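Long-range contacts in Esterase/lipase (Uncultured bacterium, PDB 3DNM), which probably hydrolyses carboxylic ester bonds as an alpha/beta-hydrolase of the hormone-sensitive lipase family: residues L131-A136 with D146-A151; C63-R68 with Y300-N305. One frame throughout, in Å; residues are numbered along the deposited sequence.

Contact 1: L131-A136 with D146-A151; sequences LDYRLA and DDCVAA
Tyr133 and Asp147 bring the two backbones closest, with 5.7 Å between Tyr133 CA and Asp147 CA. Residues 131-136 leave the end of strand 127-131 as an extended loop, and 146-151 are helical. Asp147 takes two partners from Arg134. Its OD2 accepts the backbone N of Arg134 at 3.2 Å, nearly straight at 172°. Its OD1 forms a salt bridge with Arg134 NH1 at 2.7 Å. The Arg134 chain bends at chi2 and chi3, which brings NH1 back to the carboxylate. The side chains cross at about a right angle, and their planes stand 67° apart. An alanine at Asp147 would remove both acceptors and is likely to leave Arg134 N without this partner and the guanidinium free to turn. Both segments belong to the alpha/beta-hydrolase core, where helix 143-159 packs beside the central sheet. Leu131 points to that helix from the strand end. With CG anti to the backbone N (chi1 -179°), the branch extends toward it. CD1 meets Ala151 CB at 3.8 Å, and CD2 meets Cys148 CA at 3.7 Å. Cys148 SG makes an oblique sulfur-aromatic contact with the Tyr133 ring, 5.1 Å from its centroid. The hydroxyl of Tyr133 is hydrogen-bonded to His101 O.

Contact 2: C63-R68 with Y300-N305; sequences CERFPR and YGKFVN
Arg65 and Lys302 meet at the surface of the alpha/beta-hydrolase, where two loops far apart in sequence come together. Residues 63-68 follow helix 52-62 and lead toward strand 73-79. Residues 300-305 follow strand 293-294 and run up to helix 305-321. No direct hydrogen bond joins them, and Pro67 CA and Lys302 CA, the nearest pair of alpha carbons, are still 7.7 Å apart.

Arg65 offers its carbonyl O to the tip of Lys302, but NZ stays 3.9 Å away. A water sits to one side of the pair and links them. It accepts from Lys302 NZ at 3.1 Å and gives a weak bond to Arg65 O. The Arg65 side chain is poorly ordered, so its guanidinium adds little that is certain.

Phe66 follows, and its ring reaches toward the second loop. CE1 meets Tyr300 CE2 at 4.4 Å in a loose, oblique apolar contact. Val115 of helix 114-122 also touches the Phe66 ring, while the Tyr300 ring meets Phe35.

Pro67 comes next and points at the other loop. Its CD lies 4.4 Å from Lys302 CD, beside the aliphatic part of that chain. Lys302 spans the gap because its CG is anti to the backbone N (chi1 -177°) and every later torsion is extended. The root of the same chain rests on its neighbour Phe303, whose ring lies with one face under Lys302 CG, 3.5 Å from the ring plane and offset toward the rim.

How the contacts relate
Contact 1 is mostly buried, and contact 2 lies at the surface. Their centres are 26 Å apart, their nearest atoms are about 12 Å apart, and they do not touch. They share no helix or strand. Contact 1 is local in sequence and ties a strand end to the next long helix. Contact 2 joins two loops separated by more than 200 residues, and the whole of contact 1 falls between them in the chain. The chemistry follows the place. Contact 1 has apolar packing inside, and a salt bridge where the exposed Arg134 meets the buried Asp147, besides a direct hydrogen bond. Contact 2 has looser apolar contacts, and its polar link runs through a water with one weak bond.

Contact 1: L131-A136 with D146-A151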
loop_
_atom_site.group_PDB
_atom_site.type_symbol
_atom_site.label_atom_id
_atom_site.label_comp_id
_atom_site.label_asym_id
_atom_site.label_seq_id
_atom_site.Cartn_x
_atom_site.Cartn_y
_atom_site.Cartn_z
ATOM N N LEU A 131 7.964 -6.626 -1.854
ATOM C CA LEU A 131 8.158 -7.610 -0.792
ATOM C C LEU A 131 6.982 -8.548 -0.530
ATOM O O LEU A 131 5.822 -8.129 -0.516
ATOM C CB LEU A 131 8.499 -6.885 0.506
ATOM C CG LEU A 131 8.767 -7.738 1.744
ATOM C CD1 LEU A 131 10.150 -8.381 1.634
ATOM C CD2 LEU A 131 8.689 -6.856 2.982
ATOM N N ASP A 132 7.296 -9.817 -0.297
ATOM C CA ASP A 132 6.281 -10.824 -0.006
ATOM C C ASP A 132 6.292 -11.096 1.505
ATOM O O ASP A 132 6.627 -12.196 1.948
ATOM C CB ASP A 132 6.593 -12.117 -0.766
ATOM C CG ASP A 132 5.406 -13.072 -0.829
ATOM O OD1 ASP A 132 4.699 -13.235 0.189
ATOM O OD2 ASP A 132 5.195 -13.675 -1.902
ATOM N N TYR A 133 5.939 -10.086 2.294
ATOM C CA TYR A 133 5.912 -10.226 3.746
ATOM C C TYR A 133 4.831 -11.219 4.152
ATOM O O TYR A 133 3.825 -11.357 3.460
ATOM C CB TYR A 133 5.662 -8.863 4.396
ATOM C CG TYR A 133 4.340 -8.230 4.036
ATOM C CD1 TYR A 133 3.170 -8.596 4.684
ATOM C CD2 TYR A 133 4.256 -7.279 3.020
ATOM C CE1 TYR A 133 1.944 -8.036 4.327
ATOM C CE2 TYR A 133 3.028 -6.714 2.657
ATOM C CZ TYR A 133 1.882 -7.103 3.314
ATOM O OH TYR A 133 0.673 -6.586 2.935
ATOM N N ARG A 134 5.037 -11.912 5.268
ATOM C CA ARG A 134 4.070 -12.903 5.736
ATOM C C ARG A 134 2.707 -12.329 6.071
ATOM O O ARG A 134 2.592 -11.216 6.588
ATOM C CB ARG A 134 4.599 -13.660 6.957
ATOM C CG ARG A 134 5.609 -14.752 6.634
ATOM C CD ARG A 134 6.904 -14.505 7.375
ATOM N NE ARG A 134 6.675 -14.374 8.809
ATOM C CZ ARG A 134 7.529 -13.798 9.648
ATOM N NH1 ARG A 134 8.671 -13.296 9.193
ATOM N NH2 ARG A 134 7.239 -13.720 10.940
ATOM N N LEU A 135 1.681 -13.124 5.773
ATOM C CA LEU A 135 0.292 -12.758 6.008
ATOM C C LEU A 135 -0.288 -13.491 7.213
ATOM O O LEU A 135 0.222 -14.521 7.635
ATOM C CB LEU A 135 -0.552 -13.100 4.779
ATOM C CG LEU A 135 -0.133 -12.522 3.430
ATOM C CD1 LEU A 135 -1.032 -13.086 2.338
ATOM C CD2 LEU A 135 -0.218 -11.005 3.480
ATOM N N ALA A 136 -1.364 -12.942 7.761
ATOM C CA ALA A 136 -2.042 -13.539 8.898
ATOM C C ALA A 136 -3.224 -14.294 8.307
ATOM O O ALA A 136 -3.622 -14.037 7.174
ATOM C CB ALA A 136 -2.531 -12.449 9.856
ATOM N N ASP A 146 8.040 -7.018 10.857
ATOM C CA ASP A 146 9.400 -7.523 10.957
ATOM C C ASP A 146 10.087 -7.712 9.614
ATOM O O ASP A 146 11.231 -7.284 9.442
ATOM C CB ASP A 146 9.419 -8.840 11.722
ATOM C CG ASP A 146 9.679 -8.649 13.200
ATOM O OD1 ASP A 146 9.724 -9.665 13.934
ATOM O OD2 ASP A 146 9.845 -7.480 13.622
ATOM N N ASP A 147 9.401 -8.359 8.673
ATOM C CA ASP A 147 9.965 -8.601 7.347
ATOM C C ASP A 147 10.259 -7.301 6.612
ATOM O O ASP A 147 11.282 -7.173 5.926
ATOM C CB ASP A 147 9.016 -9.449 6.495
ATOM C CG ASP A 147 8.864 -10.861 7.020
ATOM O OD1 ASP A 147 9.781 -11.334 7.728
ATOM O OD2 ASP A 147 7.835 -11.501 6.711
ATOM N N CYS A 148 9.351 -6.340 6.755
ATOM C CA CYS A 148 9.512 -5.044 6.113
ATOM C C CYS A 148 10.794 -4.365 6.597
ATOM O O CYS A 148 11.482 -3.696 5.822
ATOM C CB CYS A 148 8.300 -4.149 6.402
ATOM S SG CYS A 148 6.760 -4.631 5.573
ATOM N N VAL A 149 11.112 -4.537 7.878
ATOM C CA VAL A 149 12.321 -3.945 8.443
ATOM C C VAL A 149 13.529 -4.681 7.892
ATOM O O VAL A 149 14.430 -4.086 7.312
ATOM C CB VAL A 149 12.340 -4.062 9.970
ATOM C CG1 VAL A 149 13.579 -3.408 10.520
ATOM C CG2 VAL A 149 11.110 -3.403 10.551
ATOM N N ALA A 150 13.530 -5.992 8.080
ATOM C CA ALA A 150 14.610 -6.833 7.605
ATOM C C ALA A 150 14.958 -6.483 6.161
ATOM O O ALA A 150 16.129 -6.274 5.822
ATOM C CB ALA A 150 14.202 -8.291 7.708
ATOM N N ALA A 151 13.933 -6.413 5.315
ATOM C CA ALA A 151 14.128 -6.106 3.904
ATOM C C ALA A 151 14.782 -4.744 3.724
ATOM O O ALA A 151 15.751 -4.605 2.979
ATOM C CB ALA A 151 12.796 -6.161 3.173
#

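Contact 2: C63-R68 with Y300-N305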
loop_
_atom_site.group_PDB
_atom_site.type_symbol
_atom_site.label_atom_id
_atom_site.label_comp_id
_atom_site.label_asym_id
_atom_site.label_seq_id
_atom_site.Cartn_x
_atom_site.Cartn_y
_atom_site.Cartn_z
ATOM N N CYS A 63 -6.488 -10.962 -10.485
ATOM C CA CYS A 63 -5.485 -9.926 -10.718
ATOM C C CYS A 63 -4.407 -10.269 -11.761
ATOM O O CYS A 63 -3.401 -9.569 -11.900
ATOM C CB CYS A 63 -4.912 -9.438 -9.376
ATOM S SG CYS A 63 -5.793 -7.995 -8.702
ATOM N N GLU A 64 -4.633 -11.336 -12.513
ATOM C CA GLU A 64 -3.646 -11.795 -13.479
ATOM C C GLU A 64 -4.114 -11.391 -14.870
ATOM O O GLU A 64 -3.337 -11.381 -15.827
ATOM C CB GLU A 64 -3.504 -13.308 -13.391
ATOM C CG GLU A 64 -2.081 -13.789 -13.462
ATOM C CD GLU A 64 -1.948 -15.215 -12.981
ATOM O OE1 GLU A 64 -2.451 -16.121 -13.677
ATOM O OE2 GLU A 64 -1.353 -15.426 -11.900
ATOM N N ARG A 65 -5.397 -11.058 -14.965
ATOM C CA ARG A 65 -6.005 -10.636 -16.217
ATOM C C ARG A 65 -5.645 -9.175 -16.457
ATOM O O ARG A 65 -5.851 -8.642 -17.550
ATOM C CB ARG A 65 -7.532 -10.796 -16.140
ATOM C CG ARG A 65 -8.295 -10.273 -17.360
ATOM C CD ARG A 65 -7.946 -11.057 -18.630
ATOM N NE ARG A 65 -8.676 -12.322 -18.739
ATOM C CZ ARG A 65 -8.472 -13.224 -19.695
ATOM N NH1 ARG A 65 -7.555 -13.011 -20.629
ATOM N NH2 ARG A 65 -9.194 -14.335 -19.724
ATOM N N PHE A 66 -5.108 -8.529 -15.425
ATOM C CA PHE A 66 -4.726 -7.126 -15.530
ATOM C C PHE A 66 -3.378 -6.969 -16.218
ATOM O O PHE A 66 -2.514 -7.845 -16.132
ATOM C CB PHE A 66 -4.705 -6.464 -14.144
ATOM C CG PHE A 66 -6.079 -6.270 -13.534
ATOM C CD1 PHE A 66 -6.226 -5.608 -12.321
ATOM C CD2 PHE A 66 -7.223 -6.749 -14.171
ATOM C CE1 PHE A 66 -7.488 -5.425 -11.754
ATOM C CE2 PHE A 66 -8.489 -6.570 -13.610
ATOM C CZ PHE A 66 -8.619 -5.907 -12.401
ATOM N N PRO A 67 -3.188 -5.844 -16.921
ATOM C CA PRO A 67 -1.982 -5.482 -17.670
ATOM C C PRO A 67 -0.751 -5.045 -16.871
ATOM O O PRO A 67 -0.842 -4.218 -15.968
ATOM C CB PRO A 67 -2.487 -4.377 -18.583
ATOM C CG PRO A 67 -3.475 -3.675 -17.701
ATOM C CD PRO A 67 -4.241 -4.833 -17.119
ATOM N N ARG A 68 0.402 -5.601 -17.233
ATOM C CA ARG A 68 1.665 -5.274 -16.589
ATOM C C ARG A 68 2.449 -4.334 -17.493
ATOM O O ARG A 68 2.538 -4.562 -18.693
ATOM C CB ARG A 68 2.457 -6.550 -16.344
ATOM C CG ARG A 68 1.728 -7.506 -15.438
ATOM C CD ARG A 68 2.407 -8.849 -15.330
ATOM N NE ARG A 68 1.722 -9.693 -14.358
ATOM C CZ ARG A 68 1.819 -11.018 -14.309
ATOM N NH1 ARG A 68 2.575 -11.668 -15.187
ATOM N NH2 ARG A 68 1.158 -11.693 -13.374
ATOM N N TYR A 300 -6.841 0.292 -10.982
ATOM C CA TYR A 300 -7.753 0.221 -12.099
ATOM C C TYR A 300 -7.503 1.188 -13.236
ATOM O O TYR A 300 -8.450 1.713 -13.833
ATOM C CB TYR A 300 -9.179 0.351 -11.567
ATOM C CG TYR A 300 -9.383 -0.515 -10.348
ATOM C CD1 TYR A 300 -9.040 -0.053 -9.081
ATOM C CD2 TYR A 300 -9.835 -1.823 -10.462
ATOM C CE1 TYR A 300 -9.139 -0.874 -7.959
ATOM C CE2 TYR A 300 -9.936 -2.652 -9.343
ATOM C CZ TYR A 300 -9.589 -2.169 -8.096
ATOM O OH TYR A 300 -9.703 -2.965 -6.984
ATOM N N GLY A 301 -6.227 1.410 -13.545
ATOM C CA GLY A 301 -5.888 2.296 -14.643
ATOM C C GLY A 301 -6.634 1.831 -15.880
ATOM O O GLY A 301 -7.125 2.631 -16.672
ATOM N N LYS A 302 -6.729 0.517 -16.033
ATOM C CA LYS A 302 -7.431 -0.061 -17.164
ATOM C C LYS A 302 -8.742 0.672 -17.482
ATOM O O LYS A 302 -9.068 0.889 -18.650
ATOM C CB LYS A 302 -7.714 -1.537 -16.869
ATOM C CG LYS A 302 -8.382 -2.329 -17.978
ATOM C CD LYS A 302 -8.443 -3.800 -17.569
ATOM C CE LYS A 302 -8.822 -4.724 -18.730
ATOM N NZ LYS A 302 -8.777 -6.175 -18.325
ATOM N N PHE A 303 -9.476 1.087 -16.451
ATOM C CA PHE A 303 -10.764 1.738 -16.681
ATOM C C PHE A 303 -10.904 3.214 -16.323
ATOM O O PHE A 303 -11.550 3.991 -17.046
ATOM C CB PHE A 303 -11.856 0.972 -15.945
ATOM C CG PHE A 303 -11.697 -0.518 -16.011
ATOM C CD1 PHE A 303 -10.798 -1.166 -15.173
ATOM C CD2 PHE A 303 -12.453 -1.272 -16.910
ATOM C CE1 PHE A 303 -10.652 -2.549 -15.225
ATOM C CE2 PHE A 303 -12.319 -2.654 -16.973
ATOM C CZ PHE A 303 -11.416 -3.299 -16.130
ATOM N N VAL A 304 -10.329 3.615 -15.202
ATOM C CA VAL A 304 -10.469 4.999 -14.804
ATOM C C VAL A 304 -9.203 5.803 -15.000
ATOM O O VAL A 304 -8.123 5.413 -14.554
ATOM C CB VAL A 304 -10.926 5.088 -13.350
ATOM C CG1 VAL A 304 -12.415 4.776 -13.263
ATOM C CG2 VAL A 304 -10.134 4.110 -12.511
ATOM N N ASN A 305 -9.362 6.938 -15.671
ATOM C CA ASN A 305 -8.266 7.841 -15.969
ATOM C C ASN A 305 -7.425 8.285 -14.768
ATOM O O ASN A 305 -6.201 8.266 -14.835
ATOM C CB ASN A 305 -8.811 9.078 -16.678
ATOM C CG ASN A 305 -7.846 9.622 -17.706
ATOM O OD1 ASN A 305 -7.750 9.098 -18.820
ATOM N ND2 ASN A 305 -7.104 10.663 -17.333
HETATM O O HOH W 1 -6.350 -6.654 -20.201
#